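Local coordinates for transcriptional regulator, TetR family (Agrobacterium tumefaciens, PDB 2G7S), which probably binds DNA as a dimer and regulates transcription, as TetR-family regulators do, at residues 16-19 against 20-24; 29-32 against 33-36. All coordinates share one frame; numbering follows the deposited sequence.

Overall arrangement
Both contacts belong to the DNA-binding domain of the TetR fold and follow each other along the chain. Contact 1 lies on the last turns of helix 6-24, and contact 2 covers the start of helix 31-38, the next helix, with the residues just before it. Their centres are about 11 Å apart and they touch directly: Leu20 CB lies 3.7 Å from Phe29 CB, while Cys16 packs on Ile34. In TetR relatives helix 31-38 corresponds to the first helix of the helix-turn-helix and helix 42-48 to the recognition helix. Contact 1, nearer the centre of the chain, also packs against helix 105-110.

Contact 1. Residues 16-19 against 20-24; sequences CART and LIIRG
Cys16, Ala17 and Arg18 each give their carbonyl oxygen to the amide four residues on, so 16-19 runs into 20-24 as continuous alpha-helix. Leu20 N bonds to Cys16 O at 2.9 Å, nearly along the C=O axis, and Ile21 N reaches Ala17 O at 2.8 Å. The third bond, Ile22 N to Arg18 O, is longer at 3.1 Å, its donor tilted 24° from the carbonyl plane. One turn apart, Cys16 and Leu20 meet through their side chains: SG touches CD1 at 3.8 Å. The sulfur is trans to the backbone N (chi1 172°), which carries SG along the helix toward the next turn, where it meets Leu20 CD1. Both are compact apolar groups suited to the surface that receives helix 31-38, where Cys16 packs on Val37 and Val38 and Leu20 on Asp33. On another side of the helix Arg18 and Ile22 run side by side, pointing the same way, with the methylene CG of the arginine 3.9 Å from CD1 of the isoleucine. The long aliphatic part of Arg18 thus serves as an apolar neighbour. Ile21 sets its CG2 methyl 3.2 Å from Arg18 O, close against the backbone; CG1 leads away toward Phe29, and the side chain also packs on Val56. Small Ala17 suits the close approach of Leu55 and Leu59. Thr19 turns its hydroxyl to His101, and Arg23 packs on Val115 of the second subunit. Apolar groups and the aliphatic stem of Arg18 thus pack on the neighbouring helices, while the guanidinium of Arg18 adds a polar tie to helix 52-77 through a salt bridge with Glu66 and a hydrogen bond with Gln62.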
# COMPACT_ATOMS: atom_id res chain seq x y z
N CYS A 16 17.12 10.59 10.25
CA CYS A 16 16.89 11.31 8.98
C CYS A 16 16.41 10.35 7.89
O CYS A 16 15.40 10.60 7.22
CB CYS A 16 18.21 12.02 8.54
SG CYS A 16 18.08 12.72 6.91
N ALA A 17 17.12 9.24 7.72
CA ALA A 17 16.74 8.30 6.67
C ALA A 17 15.32 7.74 6.93
O ALA A 17 14.56 7.51 5.98
CB ALA A 17 17.73 7.18 6.63
N ARG A 18 14.98 7.54 8.18
CA ARG A 18 13.60 7.02 8.47
C ARG A 18 12.58 8.07 7.99
O ARG A 18 11.57 7.72 7.34
CB ARG A 18 13.44 6.74 9.94
CG ARG A 18 12.11 5.98 10.06
CD ARG A 18 11.54 5.57 11.32
NE ARG A 18 12.48 4.95 12.20
CZ ARG A 18 12.13 4.52 13.43
NH1 ARG A 18 10.86 4.66 13.83
NH2 ARG A 18 13.07 4.00 14.24
N THR A 19 12.78 9.35 8.32
CA THR A 19 11.81 10.34 7.90
C THR A 19 11.74 10.41 6.38
O THR A 19 10.65 10.47 5.80
CB THR A 19 12.23 11.69 8.50
OG1 THR A 19 12.21 11.54 9.92
CG2 THR A 19 11.31 12.81 8.08
N LEU A 20 12.89 10.34 5.71
CA LEU A 20 12.88 10.43 4.24
C LEU A 20 12.19 9.20 3.60
O LEU A 20 11.49 9.32 2.61
CB LEU A 20 14.32 10.59 3.63
CG LEU A 20 15.07 11.85 4.18
CD1 LEU A 20 16.46 11.85 3.58
CD2 LEU A 20 14.27 13.12 3.77
N ILE A 21 12.47 8.00 4.15
CA ILE A 21 11.93 6.81 3.55
C ILE A 21 10.39 6.76 3.69
O ILE A 21 9.69 6.19 2.79
CB ILE A 21 12.63 5.57 4.11
CG1 ILE A 21 12.86 4.51 3.09
CG2 ILE A 21 12.13 5.22 5.48
CD1 ILE A 21 13.83 3.39 3.52
N ILE A 22 9.85 7.35 4.76
CA ILE A 22 8.40 7.40 4.91
C ILE A 22 7.73 8.31 3.90
O ILE A 22 6.52 8.17 3.60
CB ILE A 22 8.07 7.71 6.40
CG1 ILE A 22 8.45 6.52 7.26
CG2 ILE A 22 6.58 8.02 6.59
CD1 ILE A 22 8.51 6.92 8.74
N ARG A 23 8.48 9.24 3.32
CA ARG A 23 7.91 10.07 2.27
C ARG A 23 7.77 9.39 0.93
O ARG A 23 6.85 9.66 0.17
CB ARG A 23 8.70 11.36 2.10
CG ARG A 23 8.52 12.34 3.28
CD ARG A 23 9.72 13.22 3.44
NE ARG A 23 10.30 13.77 2.22
CZ ARG A 23 11.42 13.31 1.67
NH1 ARG A 23 11.99 12.25 2.18
NH2 ARG A 23 11.97 13.88 0.61
N GLY A 24 8.75 8.55 0.58
CA GLY A 24 8.79 8.03 -0.80
C GLY A 24 9.46 6.70 -1.01
O GLY A 24 9.67 6.41 -2.17

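Contact 2. Residues 29-32 against 33-36; sequences FSYA and DISQ
Phe29 touches Ile34 with its ring edge, CE1 lying 4.0 Å from the CD1 methyl near the ring plane. A large flat residue suits this place because the side chain also packs on Val56 of helix 52-77 and takes part in a cation-pi contact with Lys52. Ser30 comes next, the N-cap of helix 31-38. With chi1 at 55° its OG sits between the backbone N and the carbonyl carbon, from where it accepts Asp33 N at 3.2 Å. In return, Ser30 N donates to Asp33 OD2 at 3.0 Å, approaching from above the carboxylate plane. Serine suits the cap because its short hydroxyl can reach an amide of the first turn; aspartate suits the third helical position because its carboxylate can reach back, and its negative charge would favour the positive end of the helix dipole. Ser30 O accepts Ile34 N at 3.2 Å. Tyr31 then lies alongside Ile34, CD1 to CD1 4.2 Å, and its ring continues to His46 on helix 42-48. Tyr31 O takes Ser35 N at 2.9 Å, while the OG of Ser35 bonds to Ile40 O. Small, exposed Ala32 closes the segment by accepting Gln36 N through its carbonyl. The reciprocal Ser30 and Asp33 bonds are a capping box, consistent with the start of the first helix of the helix-turn-helix in TetR-family regulators.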
# COMPACT_ATOMS: atom_id res chain seq x y z
N PHE A 29 15.33 8.85 -1.72
CA PHE A 29 16.36 9.67 -1.03
C PHE A 29 17.73 9.16 -1.37
O PHE A 29 17.90 8.01 -1.77
CB PHE A 29 16.13 9.72 0.48
CG PHE A 29 16.44 8.44 1.16
CD1 PHE A 29 17.68 8.30 1.77
CD2 PHE A 29 15.58 7.31 1.13
CE1 PHE A 29 18.09 7.13 2.39
CE2 PHE A 29 16.01 6.13 1.72
CZ PHE A 29 17.22 6.00 2.37
N SER A 30 18.72 10.07 -1.21
CA SER A 30 20.09 9.76 -1.52
C SER A 30 20.93 10.12 -0.27
O SER A 30 20.49 10.85 0.65
CB SER A 30 20.65 10.65 -2.62
OG SER A 30 20.49 12.01 -2.28
N TYR A 31 22.19 9.71 -0.31
CA TYR A 31 23.11 10.19 0.74
C TYR A 31 23.26 11.70 0.67
O TYR A 31 23.41 12.34 1.73
CB TYR A 31 24.51 9.53 0.59
CG TYR A 31 24.59 8.14 1.15
CD1 TYR A 31 23.41 7.38 1.41
CD2 TYR A 31 25.82 7.58 1.50
CE1 TYR A 31 23.52 6.10 1.93
CE2 TYR A 31 25.93 6.30 2.04
CZ TYR A 31 24.77 5.56 2.25
OH TYR A 31 24.88 4.33 2.79
N ALA A 32 23.15 12.30 -0.53
CA ALA A 32 23.20 13.80 -0.57
C ALA A 32 22.07 14.46 0.28
O ALA A 32 22.23 15.54 0.91
CB ALA A 32 23.15 14.33 -1.98
N ASP A 33 20.89 13.82 0.28
CA ASP A 33 19.78 14.37 1.03
C ASP A 33 20.09 14.24 2.51
O ASP A 33 19.79 15.16 3.31
CB ASP A 33 18.50 13.53 0.73
CG ASP A 33 17.98 13.72 -0.69
OD1 ASP A 33 18.24 14.80 -1.32
OD2 ASP A 33 17.35 12.77 -1.19
N ILE A 34 20.66 13.10 2.90
CA ILE A 34 21.04 12.93 4.32
C ILE A 34 22.09 13.99 4.71
O ILE A 34 21.98 14.60 5.78
CB ILE A 34 21.62 11.52 4.58
CG1 ILE A 34 20.48 10.48 4.37
CG2 ILE A 34 22.12 11.43 6.01
CD1 ILE A 34 20.95 9.04 4.38
N SER A 35 23.07 14.24 3.84
CA SER A 35 24.04 15.32 4.15
C SER A 35 23.38 16.68 4.31
O SER A 35 23.76 17.47 5.20
CB SER A 35 25.07 15.40 3.05
OG SER A 35 25.86 14.25 3.03
N GLN A 36 22.40 16.96 3.47
CA GLN A 36 21.68 18.21 3.56
C GLN A 36 20.93 18.45 4.90
O GLN A 36 20.80 19.60 5.41
CB GLN A 36 20.71 18.26 2.39
CG GLN A 36 19.98 19.52 2.32
CD GLN A 36 19.52 19.86 0.90
OE1 GLN A 36 19.27 21.00 0.65
NE2 GLN A 36 19.31 18.84 -0.00